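PDB 7KOE: ferredoxin-like protein from Thermotoga maritima, which carries two iron-sulfur clusters and probably passes electrons to or from the flavin of an electron transfer flavoprotein complex. Local coordinates for residues Tyr12-Ile23 with Met54-Leu62. Numbering follows the deposited sequence.
Sequences YRTDEENPHLKI and MEVKFEGCL. With FAD (flavin-adenine dinucleotide), chain J; SF4 (iron/sulfur cluster), chain M.
Phe58 and His20 meet with CG of each set between its own backbone N and carbonyl carbon (chi1 72° and 62°). The Phe58 ring is thereby placed within the 15-19 loop. Pro19 CA lies over one face, a CH-pi contact 3.8 Å from the ring centroid. The carbonyl O atoms of Asp15 and Glu16 approach the ring edge near its plane. A type I beta turn runs from Asp15 to Asn18 in this loop, and the Asp15 carboxylate forms a salt bridge with Arg82. The His20 ring turns its edge to Cys61. Its NE2 donates to Cys61 SG over 3.5 Å, nearly straight at 163° and close to the ring plane. The same sulfur is a ligand of iron FE1 of the cluster. The NE2 hydrogen bond is likely to stabilise negative charge on the cluster-bound sulfur. Leu21 CD1 packs on Phe58 CB (3.7 Å) and also borders the cluster.

The setting is a 4Fe-4S ferredoxin-type domain that holds two clusters. The 54-62 segment starts in the second strand of the 47-50/53-56 hairpin and runs on to the cluster ligand Cys61. At the hairpin end, Ile23 CD1 meets Met54 CG at 3.6 Å, and Met54 touches the second cluster.

At the other end, Tyr12 OH donates to Gly60 O at 3.1 Å, from above the carbonyl plane. The Tyr12 ring also touches the flavin methyl C7M. An alanine here is likely to leave Gly60 O without this donor and open a gap beside the flavin. Thr14 CG2 packs on Glu59 CB, and Glu59 CG lies 3.6 Å from FAD C9.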
ATOM      1  N   TYR D  12     -10.862  29.775  13.920  1.00  8.97           N
ATOM      2  CA  TYR D  12     -11.554  30.691  14.801  1.00  8.97           C
ATOM      3  C   TYR D  12     -12.077  31.868  14.002  1.00  8.97           C
ATOM      4  O   TYR D  12     -11.486  32.280  13.004  1.00  8.97           O
ATOM      5  CB  TYR D  12     -10.645  31.227  15.899  1.00  8.97           C
ATOM      6  CG  TYR D  12     -10.170  30.220  16.907  1.00  8.97           C
ATOM      7  CD1 TYR D  12      -9.089  29.399  16.643  1.00  8.97           C
ATOM      8  CD2 TYR D  12     -10.779  30.116  18.136  1.00  8.97           C
ATOM      9  CE1 TYR D  12      -8.644  28.500  17.570  1.00  8.97           C
ATOM     10  CE2 TYR D  12     -10.336  29.220  19.064  1.00  8.97           C
ATOM     11  CZ  TYR D  12      -9.280  28.407  18.773  1.00  8.97           C
ATOM     12  OH  TYR D  12      -8.844  27.510  19.707  1.00  8.97           O
ATOM     13  N   ARG D  13     -13.195  32.408  14.454  1.00  9.55           N
ATOM     14  CA  ARG D  13     -13.552  33.788  14.166  1.00  9.55           C
ATOM     15  C   ARG D  13     -13.564  34.472  15.522  1.00  9.55           C
ATOM     16  O   ARG D  13     -14.511  34.319  16.294  1.00  9.55           O
ATOM     17  CB  ARG D  13     -14.881  33.921  13.445  1.00  9.55           C
ATOM     18  CG  ARG D  13     -15.087  35.324  12.933  1.00  9.55           C
ATOM     19  CD  ARG D  13     -16.198  35.439  11.928  1.00  9.55           C
ATOM     20  NE  ARG D  13     -15.860  34.880  10.631  1.00  9.55           N
ATOM     21  CZ  ARG D  13     -16.324  33.725  10.180  1.00  9.55           C
ATOM     22  NH1 ARG D  13     -17.133  33.006  10.931  1.00  9.55           N
ATOM     23  NH2 ARG D  13     -15.975  33.292   8.983  1.00  9.55           N
ATOM     24  N   THR D  14     -12.496  35.190  15.828  1.00 12.84           N
ATOM     25  CA  THR D  14     -12.345  35.781  17.141  1.00 12.84           C
ATOM     26  C   THR D  14     -13.170  37.054  17.250  1.00 12.84           C
ATOM     27  O   THR D  14     -13.219  37.863  16.320  1.00 12.84           O
ATOM     28  CB  THR D  14     -10.876  36.076  17.417  1.00 12.84           C
ATOM     29  OG1 THR D  14     -10.080  34.976  16.967  1.00 12.84           O
ATOM     30  CG2 THR D  14     -10.647  36.260  18.888  1.00 12.84           C
ATOM     31  N   ASP D  15     -13.838  37.214  18.386  1.00 17.91           N
ATOM     32  CA  ASP D  15     -14.602  38.413  18.714  1.00 17.91           C
ATOM     33  C   ASP D  15     -13.839  39.131  19.820  1.00 17.91           C
ATOM     34  O   ASP D  15     -14.124  38.964  21.002  1.00 17.91           O
ATOM     35  CB  ASP D  15     -16.001  38.047  19.147  1.00 17.91           C
ATOM     36  CG  ASP D  15     -16.979  39.173  18.959  1.00 17.91           C
ATOM     37  OD1 ASP D  15     -16.586  40.210  18.395  1.00 17.91           O
ATOM     38  OD2 ASP D  15     -18.145  39.023  19.372  1.00 17.91           O
ATOM     39  N   GLU D  16     -12.860  39.948  19.422  1.00 23.43           N
ATOM     40  CA  GLU D  16     -11.934  40.516  20.397  1.00 23.43           C
ATOM     41  C   GLU D  16     -12.565  41.639  21.207  1.00 23.43           C
ATOM     42  O   GLU D  16     -12.143  41.894  22.338  1.00 23.43           O
ATOM     43  CB  GLU D  16     -10.681  41.028  19.701  1.00 23.43           C
ATOM     44  CG  GLU D  16      -9.910  39.965  18.967  1.00 23.43           C
ATOM     45  CD  GLU D  16     -10.154  40.020  17.484  1.00 23.43           C
ATOM     46  OE1 GLU D  16     -11.152  40.641  17.070  1.00 23.43           O
ATOM     47  OE2 GLU D  16      -9.346  39.448  16.729  1.00 23.43           O
ATOM     48  N   GLU D  17     -13.564  42.318  20.652  1.00 25.11           N
ATOM     49  CA  GLU D  17     -14.217  43.386  21.389  1.00 25.11           C
ATOM     50  C   GLU D  17     -15.242  42.864  22.382  1.00 25.11           C
ATOM     51  O   GLU D  17     -15.716  43.633  23.223  1.00 25.11           O
ATOM     52  CB  GLU D  17     -14.888  44.365  20.421  1.00 25.11           C
ATOM     53  CG  GLU D  17     -16.007  43.768  19.574  1.00 25.11           C
ATOM     54  CD  GLU D  17     -15.525  43.176  18.261  1.00 25.11           C
ATOM     55  OE1 GLU D  17     -14.567  42.370  18.269  1.00 25.11           O
ATOM     56  OE2 GLU D  17     -16.114  43.512  17.214  1.00 25.11           O
ATOM     57  N   ASN D  18     -15.592  41.583  22.307  1.00 18.20           N
ATOM     58  CA  ASN D  18     -16.557  40.967  23.213  1.00 18.20           C
ATOM     59  C   ASN D  18     -15.931  39.727  23.828  1.00 18.20           C
ATOM     60  O   ASN D  18     -16.079  38.618  23.301  1.00 18.20           O
ATOM     61  CB  ASN D  18     -17.847  40.607  22.480  1.00 18.20           C
ATOM     62  CG  ASN D  18     -18.474  41.792  21.798  1.00 18.20           C
ATOM     63  OD1 ASN D  18     -18.532  41.855  20.575  1.00 18.20           O
ATOM     64  ND2 ASN D  18     -18.956  42.743  22.587  1.00 18.20           N
ATOM     65  N   PRO D  19     -15.219  39.875  24.946  1.00 15.18           N
ATOM     66  CA  PRO D  19     -14.713  38.695  25.660  1.00 15.18           C
ATOM     67  C   PRO D  19     -15.858  37.958  26.333  1.00 15.18           C
ATOM     68  O   PRO D  19     -16.575  38.522  27.160  1.00 15.18           O
ATOM     69  CB  PRO D  19     -13.741  39.289  26.684  1.00 15.18           C
ATOM     70  CG  PRO D  19     -13.480  40.666  26.218  1.00 15.18           C
ATOM     71  CD  PRO D  19     -14.727  41.115  25.553  1.00 15.18           C
ATOM     72  N   HIS D  20     -16.038  36.697  25.960  1.00  9.55           N
ATOM     73  CA  HIS D  20     -17.108  35.880  26.509  1.00  9.55           C
ATOM     74  C   HIS D  20     -16.720  35.198  27.809  1.00  9.55           C
ATOM     75  O   HIS D  20     -17.569  34.551  28.423  1.00  9.55           O
ATOM     76  CB  HIS D  20     -17.543  34.838  25.486  1.00  9.55           C
ATOM     77  CG  HIS D  20     -16.459  33.885  25.103  1.00  9.55           C
ATOM     78  ND1 HIS D  20     -15.424  34.230  24.264  1.00  9.55           N
ATOM     79  CD2 HIS D  20     -16.252  32.593  25.444  1.00  9.55           C
ATOM     80  CE1 HIS D  20     -14.622  33.195  24.110  1.00  9.55           C
ATOM     81  NE2 HIS D  20     -15.104  32.188  24.814  1.00  9.55           N
ATOM     82  N   LEU D  21     -15.473  35.326  28.241  1.00 10.18           N
ATOM     83  CA  LEU D  21     -15.010  34.787  29.514  1.00 10.18           C
ATOM     84  C   LEU D  21     -14.578  35.960  30.376  1.00 10.18           C
ATOM     85  O   LEU D  21     -13.469  36.476  30.222  1.00 10.18           O
ATOM     86  CB  LEU D  21     -13.855  33.820  29.328  1.00 10.18           C
ATOM     87  CG  LEU D  21     -13.991  32.787  28.233  1.00 10.18           C
ATOM     88  CD1 LEU D  21     -12.645  32.218  27.958  1.00 10.18           C
ATOM     89  CD2 LEU D  21     -14.919  31.726  28.684  1.00 10.18           C
ATOM     90  N   LYS D  22     -15.446  36.379  31.277  1.00 13.79           N
ATOM     91  CA  LYS D  22     -15.126  37.413  32.242  1.00 13.79           C
ATOM     92  C   LYS D  22     -15.062  36.770  33.614  1.00 13.79           C
ATOM     93  O   LYS D  22     -15.820  35.845  33.907  1.00 13.79           O
ATOM     94  CB  LYS D  22     -16.171  38.527  32.214  1.00 13.79           C
ATOM     95  CG  LYS D  22     -15.753  39.800  32.913  1.00 13.79           C
ATOM     96  CD  LYS D  22     -16.861  40.831  32.865  1.00 13.79           C
ATOM     97  CE  LYS D  22     -18.043  40.409  33.719  1.00 13.79           C
ATOM     98  NZ  LYS D  22     -17.720  40.455  35.167  1.00 13.79           N
ATOM     99  N   ILE D  23     -14.143  37.235  34.444  1.00 14.86           N
ATOM    100  CA  ILE D  23     -14.040  36.773  35.817  1.00 14.86           C
ATOM    101  C   ILE D  23     -14.751  37.785  36.701  1.00 14.86           C
ATOM    102  O   ILE D  23     -14.446  38.983  36.654  1.00 14.86           O
ATOM    103  CB  ILE D  23     -12.578  36.570  36.230  1.00 14.86           C
ATOM    104  CG1 ILE D  23     -12.082  35.270  35.615  1.00 14.86           C
ATOM    105  CG2 ILE D  23     -12.439  36.541  37.728  1.00 14.86           C
ATOM    106  CD1 ILE D  23     -10.714  34.920  35.992  1.00 14.86           C
ATOM    107  N   MET D  54      -5.442  37.480  36.723  1.00 23.52           N
ATOM    108  CA  MET D  54      -5.655  36.316  35.875  1.00 23.52           C
ATOM    109  C   MET D  54      -5.673  36.755  34.420  1.00 23.52           C
ATOM    110  O   MET D  54      -6.511  37.567  34.017  1.00 23.52           O
ATOM    111  CB  MET D  54      -6.950  35.598  36.232  1.00 23.52           C
ATOM    112  CG  MET D  54      -7.193  34.367  35.387  1.00 23.52           C
ATOM    113  SD  MET D  54      -6.098  33.007  35.778  1.00 23.52           S
ATOM    114  CE  MET D  54      -6.797  32.482  37.323  1.00 23.52           C
ATOM    115  N   GLU D  55      -4.752  36.214  33.633  1.00 23.09           N
ATOM    116  CA  GLU D  55      -4.733  36.448  32.198  1.00 23.09           C
ATOM    117  C   GLU D  55      -5.684  35.472  31.519  1.00 23.09           C
ATOM    118  O   GLU D  55      -5.444  34.263  31.524  1.00 23.09           O
ATOM    119  CB  GLU D  55      -3.316  36.288  31.660  1.00 23.09           C
ATOM    120  CG  GLU D  55      -3.196  36.479  30.170  1.00 23.09           C
ATOM    121  CD  GLU D  55      -1.800  36.192  29.663  1.00 23.09           C
ATOM    122  OE1 GLU D  55      -0.974  35.687  30.450  1.00 23.09           O
ATOM    123  OE2 GLU D  55      -1.526  36.476  28.478  1.00 23.09           O
ATOM    124  N   VAL D  56      -6.757  35.991  30.940  1.00 15.04           N
ATOM    125  CA  VAL D  56      -7.783  35.179  30.304  1.00 15.04           C
ATOM    126  C   VAL D  56      -7.627  35.356  28.801  1.00 15.04           C
ATOM    127  O   VAL D  56      -8.151  36.311  28.221  1.00 15.04           O
ATOM    128  CB  VAL D  56      -9.187  35.570  30.771  1.00 15.04           C
ATOM    129  CG1 VAL D  56     -10.223  34.641  30.182  1.00 15.04           C
ATOM    130  CG2 VAL D  56      -9.253  35.546  32.274  1.00 15.04           C
ATOM    131  N   LYS D  57      -6.910  34.435  28.159  1.00 16.18           N
ATOM    132  CA  LYS D  57      -6.735  34.469  26.709  1.00 16.18           C
ATOM    133  C   LYS D  57      -7.946  33.815  26.059  1.00 16.18           C
ATOM    134  O   LYS D  57      -7.890  32.694  25.554  1.00 16.18           O
ATOM    135  CB  LYS D  57      -5.449  33.770  26.298  1.00 16.18           C
ATOM    136  CG  LYS D  57      -4.319  33.905  27.275  1.00 16.18           C
ATOM    137  CD  LYS D  57      -3.090  33.214  26.740  1.00 16.18           C
ATOM    138  CE  LYS D  57      -1.998  33.148  27.781  1.00 16.18           C
ATOM    139  NZ  LYS D  57      -0.778  32.493  27.239  1.00 16.18           N
ATOM    140  N   PHE D  58      -9.052  34.559  26.029  1.00 13.85           N
ATOM    141  CA  PHE D  58     -10.333  34.048  25.553  1.00 13.85           C
ATOM    142  C   PHE D  58     -10.357  33.751  24.062  1.00 13.85           C
ATOM    143  O   PHE D  58     -11.342  33.182  23.586  1.00 13.85           O
ATOM    144  CB  PHE D  58     -11.456  35.039  25.891  1.00 13.85           C
ATOM    145  CG  PHE D  58     -11.446  36.292  25.060  1.00 13.85           C
ATOM    146  CD1 PHE D  58     -10.610  37.342  25.387  1.00 13.85           C
ATOM    147  CD2 PHE D  58     -12.294  36.434  23.971  1.00 13.85           C
ATOM    148  CE1 PHE D  58     -10.595  38.488  24.634  1.00 13.85           C
ATOM    149  CE2 PHE D  58     -12.274  37.573  23.212  1.00 13.85           C
ATOM    150  CZ  PHE D  58     -11.431  38.603  23.548  1.00 13.85           C
ATOM    151  N   GLU D  59      -9.326  34.139  23.315  1.00 15.72           N
ATOM    152  CA  GLU D  59      -9.333  33.945  21.874  1.00 15.72           C
ATOM    153  C   GLU D  59      -9.169  32.480  21.495  1.00 15.72           C
ATOM    154  O   GLU D  59      -9.652  32.063  20.440  1.00 15.72           O
ATOM    155  CB  GLU D  59      -8.241  34.804  21.239  1.00 15.72           C
ATOM    156  CG  GLU D  59      -6.885  34.659  21.883  1.00 15.72           C
ATOM    157  CD  GLU D  59      -6.577  35.767  22.865  1.00 15.72           C
ATOM    158  OE1 GLU D  59      -7.480  36.578  23.153  1.00 15.72           O
ATOM    159  OE2 GLU D  59      -5.435  35.816  23.361  1.00 15.72           O
ATOM    160  N   GLY D  60      -8.523  31.685  22.342  1.00 14.05           N
ATOM    161  CA  GLY D  60      -8.348  30.270  22.112  1.00 14.05           C
ATOM    162  C   GLY D  60      -9.368  29.374  22.748  1.00 14.05           C
ATOM    163  O   GLY D  60      -9.197  28.155  22.713  1.00 14.05           O
ATOM    164  N   CYS D  61     -10.395  29.977  23.346  1.00 11.68           N
ATOM    165  CA  CYS D  61     -11.445  29.195  24.041  1.00 11.68           C
ATOM    166  C   CYS D  61     -12.132  28.242  23.064  1.00 11.68           C
ATOM    167  O   CYS D  61     -12.585  28.698  22.002  1.00 11.68           O
ATOM    168  CB  CYS D  61     -12.481  30.104  24.684  1.00 11.68           C
ATOM    169  SG  CYS D  61     -13.625  29.204  25.758  1.00 11.68           S
ATOM    170  N   LEU D  62     -12.176  26.962  23.439  1.00 11.02           N
ATOM    171  CA  LEU D  62     -12.833  25.902  22.696  1.00 11.02           C
ATOM    172  C   LEU D  62     -14.291  25.732  23.081  1.00 11.02           C
ATOM    173  O   LEU D  62     -14.921  24.774  22.627  1.00 11.02           O
ATOM    174  CB  LEU D  62     -12.090  24.586  22.896  1.00 11.02           C
ATOM    175  CG  LEU D  62     -10.670  24.543  22.345  1.00 11.02           C
ATOM    176  CD1 LEU D  62      -9.880  23.503  23.054  1.00 11.02           C
ATOM    177  CD2 LEU D  62     -10.682  24.255  20.876  1.00 11.02           C
TER
HETATM  178  PA  FAD J 701       3.860  36.451  25.832  1.00 32.97           P
HETATM  179  O1A FAD J 701       3.585  36.423  27.283  1.00 32.97           O
HETATM  180  O2A FAD J 701       3.661  35.107  25.149  1.00 32.97           O
HETATM  181  O5B FAD J 701       5.258  37.036  25.572  1.00 32.97           O
HETATM  182  C5B FAD J 701       6.071  37.534  26.653  1.00 32.97           C
HETATM  183  C4B FAD J 701       7.513  37.496  26.225  1.00 32.97           C
HETATM  184  O4B FAD J 701       8.178  38.701  26.665  1.00 32.97           O
HETATM  185  C3B FAD J 701       8.323  36.326  26.782  1.00 32.97           C
HETATM  186  O3B FAD J 701       9.167  35.774  25.778  1.00 32.97           O
HETATM  187  C2B FAD J 701       9.126  36.974  27.912  1.00 32.97           C
HETATM  188  O2B FAD J 701      10.362  36.309  28.138  1.00 32.97           O
HETATM  189  C1B FAD J 701       9.372  38.358  27.326  1.00 32.97           C
HETATM  190  N9A FAD J 701       9.671  39.387  28.315  1.00 32.97           N
HETATM  191  C8A FAD J 701       9.248  39.433  29.616  1.00 32.97           C
HETATM  192  N7A FAD J 701       9.678  40.478  30.281  1.00 32.97           N
HETATM  193  C5A FAD J 701      10.441  41.167  29.350  1.00 32.97           C
HETATM  194  C6A FAD J 701      11.175  42.366  29.424  1.00 32.97           C
HETATM  195  N6A FAD J 701      11.265  43.116  30.525  1.00 32.97           N
HETATM  196  N1A FAD J 701      11.824  42.773  28.311  1.00 32.97           N
HETATM  197  C2A FAD J 701      11.738  42.029  27.206  1.00 32.97           C
HETATM  198  N3A FAD J 701      11.075  40.887  27.019  1.00 32.97           N
HETATM  199  C4A FAD J 701      10.446  40.505  28.136  1.00 32.97           C
HETATM  200  N1  FAD J 701      -1.522  37.224  18.952  1.00 32.97           N
HETATM  201  C2  FAD J 701      -1.118  38.313  18.244  1.00 32.97           C
HETATM  202  O2  FAD J 701      -0.164  38.991  18.611  1.00 32.97           O
HETATM  203  N3  FAD J 701      -1.774  38.662  17.090  1.00 32.97           N
HETATM  204  C4  FAD J 701      -2.837  38.011  16.546  1.00 32.97           C
HETATM  205  O4  FAD J 701      -3.349  38.418  15.507  1.00 32.97           O
HETATM  206  C4X FAD J 701      -3.270  36.864  17.306  1.00 32.97           C
HETATM  207  N5  FAD J 701      -4.267  36.197  16.860  1.00 32.97           N
HETATM  208  C5X FAD J 701      -4.686  35.102  17.573  1.00 32.97           C
HETATM  209  C6  FAD J 701      -5.767  34.377  17.095  1.00 32.97           C
HETATM  210  C7  FAD J 701      -6.230  33.261  17.775  1.00 32.97           C
HETATM  211  C7M FAD J 701      -7.405  32.501  17.225  1.00 32.97           C
HETATM  212  C8  FAD J 701      -5.597  32.858  18.960  1.00 32.97           C
HETATM  213  C8M FAD J 701      -6.062  31.653  19.715  1.00 32.97           C
HETATM  214  C9  FAD J 701      -4.513  33.582  19.442  1.00 32.97           C
HETATM  215  C9A FAD J 701      -4.060  34.700  18.758  1.00 32.97           C
HETATM  216  N10 FAD J 701      -2.952  35.443  19.199  1.00 32.97           N
HETATM  217  C10 FAD J 701      -2.544  36.550  18.505  1.00 32.97           C
HETATM  218  C1' FAD J 701      -2.279  35.103  20.461  1.00 32.97           C
HETATM  219  C2' FAD J 701      -1.030  34.251  20.301  1.00 32.97           C
HETATM  220  O2' FAD J 701      -1.380  32.873  20.184  1.00 32.97           O
HETATM  221  C3' FAD J 701      -0.154  34.438  21.539  1.00 32.97           C
HETATM  222  O3' FAD J 701      -0.838  33.895  22.662  1.00 32.97           O
HETATM  223  C4' FAD J 701       0.183  35.897  21.839  1.00 32.97           C
HETATM  224  O4' FAD J 701       0.769  36.503  20.688  1.00 32.97           O
HETATM  225  C5' FAD J 701       1.113  36.059  23.018  1.00 32.97           C
HETATM  226  O5' FAD J 701       1.545  37.434  23.076  1.00 32.97           O
HETATM  227  P   FAD J 701       2.980  37.820  23.579  1.00 32.97           P
HETATM  228  O1P FAD J 701       3.113  39.334  23.410  1.00 32.97           O
HETATM  229  O2P FAD J 701       4.003  37.009  22.945  1.00 32.97           O
HETATM  230  O3P FAD J 701       2.915  37.500  25.116  1.00 32.97           O
HETATM  231 FE1  SF4 M 601     -12.727  28.098  26.801  1.00 11.58          FE
HETATM  232 FE2  SF4 M 601     -13.161  25.224  27.619  1.00 11.58          FE
HETATM  233 FE3  SF4 M 601     -13.497  27.437  29.645  1.00 11.58          FE
HETATM  234 FE4  SF4 M 601     -10.745  26.732  28.624  1.00 11.58          FE
HETATM  235  S1  SF4 M 601     -12.338  25.647  29.543  1.00 11.58           S
HETATM  236  S2  SF4 M 601     -11.904  28.521  28.726  1.00 11.58           S
HETATM  237  S3  SF4 M 601     -11.568  26.307  26.700  1.00 11.58           S
HETATM  238  S4  SF4 M 601     -14.320  27.015  27.721  1.00 11.58           S